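Local coordinates for protein histidine--tRNA ligase (Thermus thermophilus HB27, PDB 4RDX) that attaches L-histidine to tRNA(His) in an ATP-dependent reaction, as a homodimeric class II aminoacyl-tRNA synthetase, at residues A[120-125]-A[311-316]; A[110-115]-A[128-133]; A[226-231]-A[253-258]. All coordinates share one frame; numbering follows the deposited sequence.

Contact 1: residues A[120-125]-A[311-316]; sequences KGRYRQ and VERVAL. With AMP (adenosine monophosphate), chain C; nucleotides of chain B.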
# COMPACT_ATOMS: atom_id res chain seq x y z
N LYS A 120 -21.66 4.52 8.83
CA LYS A 120 -20.50 4.33 9.70
C LYS A 120 -19.79 2.99 9.46
O LYS A 120 -20.42 1.94 9.40
CB LYS A 120 -20.88 4.48 11.17
CG LYS A 120 -19.68 4.55 12.08
CD LYS A 120 -20.06 4.98 13.48
CE LYS A 120 -18.82 5.15 14.36
NZ LYS A 120 -19.17 5.66 15.71
N GLY A 121 -18.47 3.06 9.31
CA GLY A 121 -17.65 1.87 9.11
C GLY A 121 -17.90 1.13 7.81
O GLY A 121 -17.48 -0.01 7.65
N ARG A 122 -18.59 1.78 6.87
CA ARG A 122 -18.90 1.16 5.59
C ARG A 122 -18.70 2.16 4.45
O ARG A 122 -19.46 3.12 4.31
CB ARG A 122 -20.33 0.62 5.58
CG ARG A 122 -20.69 -0.19 4.34
CD ARG A 122 -22.15 -0.60 4.36
NE ARG A 122 -22.41 -1.70 3.44
CZ ARG A 122 -23.56 -2.36 3.36
NH1 ARG A 122 -24.58 -2.02 4.15
NH2 ARG A 122 -23.70 -3.35 2.49
N TYR A 123 -17.69 1.91 3.64
CA TYR A 123 -17.32 2.84 2.58
C TYR A 123 -17.32 2.15 1.22
O TYR A 123 -17.57 0.95 1.13
CB TYR A 123 -15.96 3.46 2.89
CG TYR A 123 -15.79 3.82 4.35
CD1 TYR A 123 -16.38 4.95 4.88
CD2 TYR A 123 -15.04 3.02 5.20
CE1 TYR A 123 -16.24 5.28 6.21
CE2 TYR A 123 -14.89 3.34 6.53
CZ TYR A 123 -15.49 4.48 7.03
OH TYR A 123 -15.35 4.80 8.36
N ARG A 124 -17.05 2.92 0.17
CA ARG A 124 -17.04 2.38 -1.19
C ARG A 124 -15.63 1.98 -1.61
O ARG A 124 -15.45 1.06 -2.39
CB ARG A 124 -17.68 3.37 -2.17
CG ARG A 124 -19.18 3.50 -1.94
CD ARG A 124 -19.87 4.29 -3.03
NE ARG A 124 -21.32 4.13 -2.96
CZ ARG A 124 -22.17 4.80 -3.72
NH1 ARG A 124 -21.71 5.67 -4.61
NH2 ARG A 124 -23.48 4.60 -3.60
N GLN A 125 -14.64 2.68 -1.07
CA GLN A 125 -13.28 2.17 -1.08
C GLN A 125 -12.81 2.02 0.35
O GLN A 125 -12.77 2.99 1.11
CB GLN A 125 -12.32 3.08 -1.85
CG GLN A 125 -10.87 2.63 -1.72
CD GLN A 125 -9.90 3.51 -2.48
OE1 GLN A 125 -10.22 4.03 -3.55
NE2 GLN A 125 -8.70 3.69 -1.92
N VAL A 311 -9.57 -2.53 8.17
CA VAL A 311 -8.64 -1.63 8.86
C VAL A 311 -9.34 -0.42 9.47
O VAL A 311 -9.02 0.01 10.59
CB VAL A 311 -7.53 -1.16 7.89
CG1 VAL A 311 -6.58 -0.21 8.59
CG2 VAL A 311 -6.77 -2.37 7.33
N GLU A 312 -10.31 0.13 8.74
CA GLU A 312 -11.10 1.26 9.22
C GLU A 312 -11.85 0.94 10.51
O GLU A 312 -11.76 1.67 11.50
CB GLU A 312 -12.08 1.74 8.16
CG GLU A 312 -11.45 2.48 6.99
CD GLU A 312 -10.88 1.55 5.94
OE1 GLU A 312 -11.11 0.32 6.05
OE2 GLU A 312 -10.21 2.04 5.00
N ARG A 313 -12.61 -0.16 10.50
CA ARG A 313 -13.42 -0.54 11.65
C ARG A 313 -12.55 -0.87 12.86
O ARG A 313 -12.92 -0.61 14.00
CB ARG A 313 -14.33 -1.72 11.32
CG ARG A 313 -15.26 -1.46 10.14
CD ARG A 313 -16.37 -2.50 10.05
NE ARG A 313 -17.28 -2.22 8.95
CZ ARG A 313 -18.25 -3.03 8.54
NH1 ARG A 313 -18.45 -4.19 9.15
NH2 ARG A 313 -19.03 -2.67 7.53
N VAL A 314 -11.37 -1.41 12.60
CA VAL A 314 -10.41 -1.67 13.66
C VAL A 314 -9.87 -0.36 14.23
O VAL A 314 -9.63 -0.25 15.43
CB VAL A 314 -9.24 -2.58 13.16
CG1 VAL A 314 -8.22 -2.75 14.26
CG2 VAL A 314 -9.77 -3.93 12.71
N ALA A 315 -9.70 0.64 13.37
CA ALA A 315 -9.29 1.97 13.82
C ALA A 315 -10.35 2.56 14.75
O ALA A 315 -10.05 3.06 15.84
CB ALA A 315 -9.03 2.90 12.64
N LEU A 316 -11.60 2.49 14.29
CA LEU A 316 -12.75 2.93 15.07
C LEU A 316 -12.80 2.24 16.43
O LEU A 316 -13.04 2.89 17.46
CB LEU A 316 -14.04 2.66 14.30
CG LEU A 316 -14.28 3.46 13.01
CD1 LEU A 316 -15.52 2.94 12.30
CD2 LEU A 316 -14.43 4.94 13.31
P AMP C . -16.69 -9.27 4.17
O1P AMP C . -15.90 -9.32 2.89
O2P AMP C . -18.08 -8.73 4.01
O3P AMP C . -16.58 -10.53 5.01
O5' AMP C . -15.91 -8.17 5.02
C5' AMP C . -15.00 -8.54 6.04
C4' AMP C . -14.66 -7.35 6.90
O4' AMP C . -14.20 -6.26 6.05
C3' AMP C . -15.82 -6.76 7.69
O3' AMP C . -16.02 -7.41 8.93
C2' AMP C . -15.45 -5.29 7.83
O2' AMP C . -14.55 -5.09 8.91
C1' AMP C . -14.71 -5.03 6.52
N9 AMP C . -15.58 -4.47 5.47
C8 AMP C . -16.36 -5.18 4.64
N7 AMP C . -17.05 -4.37 3.79
C5 AMP C . -16.70 -3.10 4.08
C6 AMP C . -17.06 -1.76 3.57
N6 AMP C . -17.94 -1.60 2.55
N1 AMP C . -16.48 -0.69 4.15
C2 AMP C . -15.60 -0.83 5.17
N3 AMP C . -15.23 -2.02 5.68
C4 AMP C . -15.74 -3.17 5.19
P C B 72 -21.58 8.08 8.98
OP1 C B 72 -20.40 7.55 9.71
OP2 C B 72 -21.67 7.89 7.52
O5' C B 72 -22.89 7.47 9.65
C5' C B 72 -23.17 7.70 11.02
C4' C B 72 -24.64 7.55 11.33
O4' C B 72 -25.41 8.50 10.56
C3' C B 72 -25.26 6.20 10.99
O3' C B 72 -24.99 5.21 11.96
C2' C B 72 -26.73 6.55 10.86
O2' C B 72 -27.34 6.63 12.14
C1' C B 72 -26.67 7.95 10.25
N1 C B 72 -26.86 7.93 8.78
C2 C B 72 -28.17 7.91 8.30
O2 C B 72 -29.09 7.89 9.13
N3 C B 72 -28.39 7.89 6.97
C4 C B 72 -27.36 7.90 6.13
N4 C B 72 -27.62 7.88 4.82
C5 C B 72 -26.01 7.92 6.59
C6 C B 72 -25.80 7.94 7.92
P C B 76 -32.19 -8.03 3.10
OP1 C B 76 -32.91 -9.26 2.68
OP2 C B 76 -31.83 -7.83 4.52
O5' C B 76 -30.85 -7.93 2.24
C5' C B 76 -30.87 -7.97 0.82
C4' C B 76 -29.54 -7.55 0.25
O4' C B 76 -29.33 -6.15 0.55
C3' C B 76 -28.33 -8.26 0.85
O3' C B 76 -28.06 -9.50 0.21
C2' C B 76 -27.22 -7.23 0.68
O2' C B 76 -26.69 -7.27 -0.63
C1' C B 76 -27.97 -5.91 0.86
N1 C B 76 -27.90 -5.39 2.25
C2 C B 76 -26.80 -4.61 2.62
O2 C B 76 -25.91 -4.40 1.79
N3 C B 76 -26.74 -4.13 3.88
C4 C B 76 -27.72 -4.38 4.75
N4 C B 76 -27.63 -3.88 5.98
C5 C B 76 -28.86 -5.17 4.39
C6 C B 76 -28.90 -5.64 3.14

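Contact 2: residues A[110-115]-A[128-133]; sequences GPMFRA and QVNYEA. With AMP (adenosine monophosphate), chain C; HIS (histidine), chain D; nucleotides of chain B.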
# COMPACT_ATOMS: atom_id res chain seq x y z
N GLY A 110 -4.77 -4.47 1.49
CA GLY A 110 -5.02 -3.53 0.41
C GLY A 110 -6.45 -3.08 0.20
O GLY A 110 -7.37 -3.56 0.87
N PRO A 111 -6.65 -2.14 -0.74
CA PRO A 111 -7.96 -1.58 -1.08
C PRO A 111 -8.93 -2.58 -1.68
O PRO A 111 -8.57 -3.44 -2.49
CB PRO A 111 -7.61 -0.50 -2.11
CG PRO A 111 -6.28 -0.89 -2.65
CD PRO A 111 -5.57 -1.48 -1.47
N MET A 112 -10.18 -2.44 -1.26
CA MET A 112 -11.30 -3.22 -1.75
C MET A 112 -12.39 -2.21 -2.12
O MET A 112 -12.47 -1.13 -1.53
CB MET A 112 -11.81 -4.16 -0.66
CG MET A 112 -10.73 -5.05 -0.04
SD MET A 112 -9.98 -6.22 -1.20
CE MET A 112 -8.89 -7.15 -0.14
N PHE A 113 -13.23 -2.57 -3.09
CA PHE A 113 -14.20 -1.64 -3.65
C PHE A 113 -15.60 -2.26 -3.75
O PHE A 113 -15.77 -3.31 -4.38
CB PHE A 113 -13.74 -1.18 -5.03
CG PHE A 113 -12.33 -0.69 -5.06
CD1 PHE A 113 -12.04 0.65 -4.88
CD2 PHE A 113 -11.28 -1.57 -5.26
CE1 PHE A 113 -10.74 1.10 -4.90
CE2 PHE A 113 -9.97 -1.13 -5.28
CZ PHE A 113 -9.70 0.21 -5.10
N ARG A 114 -16.58 -1.61 -3.14
CA ARG A 114 -17.97 -2.07 -3.22
C ARG A 114 -18.92 -0.90 -3.47
O ARG A 114 -18.57 0.26 -3.21
CB ARG A 114 -18.35 -2.84 -1.95
CG ARG A 114 -17.63 -4.18 -1.84
CD ARG A 114 -17.82 -4.86 -0.49
NE ARG A 114 -16.95 -6.03 -0.39
CZ ARG A 114 -16.98 -6.91 0.60
NH1 ARG A 114 -17.85 -6.77 1.60
NH2 ARG A 114 -16.14 -7.94 0.60
N ALA A 115 -20.11 -1.19 -3.97
CA ALA A 115 -20.99 -0.14 -4.47
C ALA A 115 -22.25 0.09 -3.64
O ALA A 115 -23.25 0.59 -4.14
CB ALA A 115 -21.36 -0.42 -5.92
N GLN A 128 -8.60 -3.78 3.50
CA GLN A 128 -8.77 -5.08 4.13
C GLN A 128 -7.44 -5.78 4.38
O GLN A 128 -6.46 -5.57 3.65
CB GLN A 128 -9.65 -5.98 3.26
CG GLN A 128 -11.01 -6.30 3.85
CD GLN A 128 -11.85 -7.15 2.92
OE1 GLN A 128 -11.33 -7.74 1.97
NE2 GLN A 128 -13.15 -7.21 3.17
N VAL A 129 -7.42 -6.59 5.43
CA VAL A 129 -6.35 -7.57 5.60
C VAL A 129 -6.95 -8.95 5.44
O VAL A 129 -7.98 -9.26 6.05
CB VAL A 129 -5.66 -7.46 6.97
CG1 VAL A 129 -4.60 -8.55 7.12
CG2 VAL A 129 -5.06 -6.08 7.16
N ASN A 130 -6.32 -9.76 4.61
CA ASN A 130 -6.80 -11.08 4.26
C ASN A 130 -5.77 -12.14 4.58
O ASN A 130 -4.57 -11.92 4.42
CB ASN A 130 -7.12 -11.15 2.77
CG ASN A 130 -8.47 -10.58 2.43
OD1 ASN A 130 -9.43 -11.32 2.19
ND2 ASN A 130 -8.57 -9.26 2.40
N TYR A 131 -6.25 -13.29 5.04
CA TYR A 131 -5.42 -14.46 5.30
C TYR A 131 -6.09 -15.67 4.68
O TYR A 131 -7.30 -15.84 4.82
CB TYR A 131 -5.28 -14.68 6.81
CG TYR A 131 -4.70 -16.03 7.18
CD1 TYR A 131 -3.33 -16.24 7.18
CD2 TYR A 131 -5.52 -17.09 7.54
CE1 TYR A 131 -2.79 -17.46 7.52
CE2 TYR A 131 -5.00 -18.32 7.88
CZ TYR A 131 -3.63 -18.50 7.87
OH TYR A 131 -3.09 -19.72 8.21
N GLU A 132 -5.32 -16.50 3.99
CA GLU A 132 -5.82 -17.77 3.46
C GLU A 132 -4.85 -18.92 3.71
O GLU A 132 -3.65 -18.79 3.51
CB GLU A 132 -6.11 -17.67 1.95
CG GLU A 132 -7.11 -16.60 1.56
CD GLU A 132 -8.46 -16.77 2.23
OE1 GLU A 132 -8.85 -17.93 2.51
OE2 GLU A 132 -9.12 -15.75 2.49
N ALA A 133 -5.39 -20.04 4.15
CA ALA A 133 -4.66 -21.29 4.22
C ALA A 133 -5.29 -22.21 3.18
O ALA A 133 -6.48 -22.55 3.27
CB ALA A 133 -4.75 -21.89 5.60
P AMP C . -16.69 -9.27 4.17
O1P AMP C . -15.90 -9.32 2.89
O2P AMP C . -18.08 -8.73 4.01
O3P AMP C . -16.58 -10.53 5.01
O5' AMP C . -15.91 -8.17 5.02
C5' AMP C . -15.00 -8.54 6.04
C4' AMP C . -14.66 -7.35 6.90
O4' AMP C . -14.20 -6.26 6.05
C3' AMP C . -15.82 -6.76 7.69
O3' AMP C . -16.02 -7.41 8.93
C2' AMP C . -15.45 -5.29 7.83
O2' AMP C . -14.55 -5.09 8.91
C1' AMP C . -14.71 -5.03 6.52
N9 AMP C . -15.58 -4.47 5.47
C8 AMP C . -16.36 -5.18 4.64
N7 AMP C . -17.05 -4.37 3.79
C5 AMP C . -16.70 -3.10 4.08
C6 AMP C . -17.06 -1.76 3.57
N6 AMP C . -17.94 -1.60 2.55
N1 AMP C . -16.48 -0.69 4.15
C2 AMP C . -15.60 -0.83 5.17
N3 AMP C . -15.23 -2.02 5.68
C4 AMP C . -15.74 -3.17 5.19
N HIS D . -16.26 -12.34 3.70
CA HIS D . -15.47 -13.56 3.66
C HIS D . -15.88 -14.46 4.82
O HIS D . -15.69 -15.67 4.78
CB HIS D . -13.98 -13.22 3.73
CG HIS D . -13.08 -14.43 3.65
ND1 HIS D . -13.54 -15.69 3.37
CD2 HIS D . -11.75 -14.53 3.82
CE1 HIS D . -12.53 -16.53 3.36
NE2 HIS D . -11.42 -15.86 3.64
OXT HIS D . -16.41 -13.98 5.83
P A B 78 -22.17 -12.47 3.59
OP1 A B 78 -23.55 -12.91 3.94
OP2 A B 78 -21.21 -12.14 4.67
O5' A B 78 -21.50 -13.59 2.68
C5' A B 78 -21.31 -13.36 1.29
C4' A B 78 -19.87 -12.99 0.99
O4' A B 78 -19.79 -12.40 -0.34
C3' A B 78 -19.25 -11.95 1.90
O3' A B 78 -18.78 -12.49 3.12
C2' A B 78 -18.16 -11.35 1.03
O2' A B 78 -17.02 -12.19 1.01
C1' A B 78 -18.81 -11.38 -0.35
N9 A B 78 -19.46 -10.10 -0.69
C8 A B 78 -20.34 -9.37 0.07
N7 A B 78 -20.75 -8.27 -0.51
C5 A B 78 -20.11 -8.28 -1.74
C6 A B 78 -20.13 -7.38 -2.82
N6 A B 78 -20.85 -6.26 -2.83
N1 A B 78 -19.37 -7.69 -3.90
C2 A B 78 -18.65 -8.82 -3.88
N3 A B 78 -18.55 -9.73 -2.92
C4 A B 78 -19.31 -9.40 -1.86

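Contact 3: residues A[226-231]-A[253-258]; sequences PMLDFL and YELEPA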
# COMPACT_ATOMS: atom_id res chain seq x y z
N PRO A 226 -32.40 -24.34 15.07
CA PRO A 226 -31.19 -23.69 14.55
C PRO A 226 -30.56 -24.48 13.41
O PRO A 226 -30.89 -25.65 13.21
CB PRO A 226 -30.25 -23.70 15.76
CG PRO A 226 -30.67 -24.90 16.55
CD PRO A 226 -32.17 -24.96 16.39
N MET A 227 -29.66 -23.84 12.66
CA MET A 227 -28.92 -24.50 11.60
C MET A 227 -28.05 -25.61 12.20
O MET A 227 -27.74 -26.60 11.53
CB MET A 227 -28.06 -23.49 10.84
CG MET A 227 -27.06 -24.10 9.86
SD MET A 227 -27.86 -24.96 8.50
CE MET A 227 -26.68 -26.28 8.20
N LEU A 228 -27.69 -25.44 13.47
CA LEU A 228 -26.87 -26.41 14.19
C LEU A 228 -27.47 -27.81 14.16
O LEU A 228 -26.74 -28.80 14.07
CB LEU A 228 -26.68 -25.97 15.64
CG LEU A 228 -25.66 -24.88 15.96
CD1 LEU A 228 -25.56 -24.65 17.47
CD2 LEU A 228 -24.29 -25.23 15.38
N ASP A 229 -28.79 -27.88 14.22
CA ASP A 229 -29.51 -29.15 14.26
C ASP A 229 -29.56 -29.84 12.90
O ASP A 229 -30.09 -30.94 12.77
CB ASP A 229 -30.93 -28.93 14.77
CG ASP A 229 -30.98 -28.73 16.27
OD1 ASP A 229 -29.91 -28.59 16.89
OD2 ASP A 229 -32.10 -28.73 16.84
N PHE A 230 -29.01 -29.18 11.88
CA PHE A 230 -29.10 -29.68 10.52
C PHE A 230 -27.74 -30.03 9.91
O PHE A 230 -27.64 -30.27 8.71
CB PHE A 230 -29.84 -28.68 9.63
CG PHE A 230 -31.34 -28.71 9.80
CD1 PHE A 230 -31.92 -28.39 11.02
CD2 PHE A 230 -32.16 -29.06 8.75
CE1 PHE A 230 -33.29 -28.42 11.18
CE2 PHE A 230 -33.54 -29.09 8.90
CZ PHE A 230 -34.10 -28.77 10.12
N LEU A 231 -26.71 -30.06 10.75
CA LEU A 231 -25.39 -30.48 10.29
C LEU A 231 -25.28 -32.00 10.19
O LEU A 231 -25.55 -32.71 11.16
CB LEU A 231 -24.31 -29.96 11.24
CG LEU A 231 -24.29 -28.46 11.53
CD1 LEU A 231 -23.28 -28.17 12.61
CD2 LEU A 231 -23.97 -27.68 10.26
N TYR A 253 -15.47 -18.35 22.65
CA TYR A 253 -16.20 -18.03 21.44
C TYR A 253 -17.67 -18.28 21.69
O TYR A 253 -18.04 -19.24 22.36
CB TYR A 253 -15.71 -18.89 20.27
CG TYR A 253 -15.86 -20.38 20.51
CD1 TYR A 253 -14.87 -21.10 21.17
CD2 TYR A 253 -16.98 -21.07 20.08
CE1 TYR A 253 -15.00 -22.45 21.40
CE2 TYR A 253 -17.12 -22.42 20.30
CZ TYR A 253 -16.13 -23.11 20.96
OH TYR A 253 -16.26 -24.46 21.18
N GLU A 254 -18.51 -17.41 21.15
CA GLU A 254 -19.94 -17.63 21.22
C GLU A 254 -20.35 -18.61 20.13
O GLU A 254 -20.09 -18.38 18.95
CB GLU A 254 -20.68 -16.31 21.03
CG GLU A 254 -22.11 -16.32 21.53
CD GLU A 254 -22.61 -14.93 21.84
OE1 GLU A 254 -22.33 -14.44 22.94
OE2 GLU A 254 -23.28 -14.34 20.97
N LEU A 255 -20.96 -19.72 20.54
CA LEU A 255 -21.48 -20.70 19.59
C LEU A 255 -22.81 -20.21 19.03
O LEU A 255 -23.78 -20.07 19.78
CB LEU A 255 -21.63 -22.07 20.25
CG LEU A 255 -22.25 -23.18 19.40
CD1 LEU A 255 -21.34 -23.59 18.24
CD2 LEU A 255 -22.59 -24.38 20.26
N GLU A 256 -22.86 -19.97 17.73
CA GLU A 256 -24.03 -19.37 17.11
C GLU A 256 -24.95 -20.41 16.47
O GLU A 256 -24.48 -21.35 15.84
CB GLU A 256 -23.61 -18.33 16.06
CG GLU A 256 -22.83 -17.15 16.63
CD GLU A 256 -23.69 -16.24 17.49
OE1 GLU A 256 -24.93 -16.29 17.36
OE2 GLU A 256 -23.13 -15.48 18.30
N PRO A 257 -26.27 -20.24 16.67
CA PRO A 257 -27.32 -21.01 16.01
C PRO A 257 -27.07 -21.07 14.51
O PRO A 257 -27.20 -22.13 13.89
CB PRO A 257 -28.59 -20.20 16.28
CG PRO A 257 -28.17 -19.04 17.17
CD PRO A 257 -26.82 -19.35 17.71
N ALA A 258 -26.70 -19.93 13.94
CA ALA A 258 -26.36 -19.85 12.53
C ALA A 258 -25.52 -18.62 12.22
O ALA A 258 -25.74 -17.55 12.78
CB ALA A 258 -27.62 -19.87 11.67

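Contact 1: residues A[120-125]-A[311-316]
Motif 2 meets motif 3 of the class II catalytic domain here. Gly121, in the loop between the motif 2 strands, receives Arg313 from the motif 3 helix 311-320. Arg313 NE donates to Gly121 O at 2.6 Å, with an N-H...O angle of 162°. NH2 of the same guanidinium adds a weak bond to that carbonyl oxygen. The oxygen lies at the guanidinium edge, in its plane, while the donor NE is tilted from the carbonyl plane of Gly121. AMP C2' lies over one guanidinium face, offset toward its rim. Arg313 NH1 is hydrogen-bonded to Ala283 O, so two backbone carbonyls hold the rotation of the group. Gly121 has a positive phi of 66°, which favours a residue without a side chain, and a CB there would point at Arg313.

The loop also reads the adenine base with its backbone. Tyr123 N donates to AMP N1 at 2.9 Å, and AMP N6 donates to Tyr123 O at 2.9 Å. The Tyr123 ring crosses Glu312 at a slant, Tyr123 CE2 lying 3.6 Å from Glu312 CG. The carboxylate of Glu312 is held elsewhere, with OE2 bonded to His127 ND1. Leu316 CD1 rests 4.0 Å from Gly121 CA.

Arg122 faces the tRNA. Its CG is anti to the backbone N (chi1 -173°) and the chain stays extended, which carries the guanidinium away from the helix to cytidine C76 of chain B. There Arg122 NH1 donates to C76 N3 at 3.0 Å, and Arg122 NH2 to C76 O2 at 2.5 Å.

Contact 2: residues A[110-115]-A[128-133]
Met112 and Gln128 lie across each other at about a right angle, on the two antiparallel strands of motif 2. Met112 CG sits beside the backbone N and the chain bends again at chi2 (-64°), which folds the thioether over the glutamine. Met112 CG is 3.6 Å from Gln128 CB. The methyl Met112 CE reaches 3.3 Å from Gln128 OE1 and also packs on Asn130 ND2. The amide of Gln128 is thus backed by methionine while its two ends do different work. Gln128 OE1 accepts a nearly straight bond from Asn130 ND2 at 3.2 Å, the donor standing above the carbonyl plane. Gln128 NE2 donates to the ribose O4' of AMP at 3.2 Å. In the backbone, Gly110 and Gln128 form an antiparallel hydrogen-bonded pair.

Arg114 comes from just past the strand end and runs extended to the AMP phosphate. Arg114 NH2 donates to AMP O1P at 2.7 Å, with that oxygen at the guanidinium edge and in its plane. Arg114 NH1 donates to AMP O2P at 3.1 Å. C5 of A78 of chain B lies over one face, toward its rim, and NE is bonded to Pro82 O. With an alanine at this position, two phosphate oxygens would probably lose these donors and the carbonyl of Pro82 its mate.

Further along strand 125-134, Glu132 OE2 takes a weak bond from NE2 of the bound histidine and is also hydrogen-bonded to Thr85 OG1. One hairpin therefore offers cationic and amide donors to AMP and a carboxylate to the amino acid ring, beside the tRNA adenosine.

Contact 3: residues A[226-231]-A[253-258]
Leu228, in a short 3-10 turn, packs on the segment leading out of strand 254-255, the edge strand of the main sheet of the catalytic domain within this chain. The turn lies in the loop between helices 213-221 and 233-248.

Three apolar side-chain pairs join the segments. The side chains of Leu228 and Leu255 cross at a slant, with Leu228 CD1 4.1 Å from Leu255 CD2. Pro226 CB meets Pro257 CB at 3.9 Å. Met227 CB meets Ala258 CB at 3.7 Å. The rest of the methionine turns away, packing on Asp173 and Tyr177 of helix 171-185.

Leu228 also makes van der Waals contact with backbone. Its CG sits beside its own backbone N (chi1 -78°), and the branch leans over Glu256, with Leu228 CG 3.7 Å from Glu256 O. That carbonyl oxygen is bonded to Ser166 OG.

The polar part is one weak backbone bond. Within the turn, Asp229 N bonds to Pro226 O and Phe230 N to Met227 O, which closes the coil and brings the amide of Leu228 to Pro257. Leu228 N donates to Pro257 O at 3.4 Å, with an N-H...O angle of 133°.

In the fold
Contacts 1 and 2 form one site around AMP. Their centres are 12 Å apart and they touch directly: Arg124 O lies 3.0 Å from Arg114 N, a probable hydrogen bond between the two sides of the motif 2 hairpin. Contact 1 holds the adenine and borders the ribose; contact 2 grips the phosphate and the ribose O4' and extends to the bound histidine. Contact 3 stands apart, with its centre about 28 Å from that of contact 1 and 27 Å from that of contact 2. It lies at the far edge of the sheet to which contact 2 belongs, by strand 254-255. Its Glu256 side chain is about 13 Å from the bound histidine.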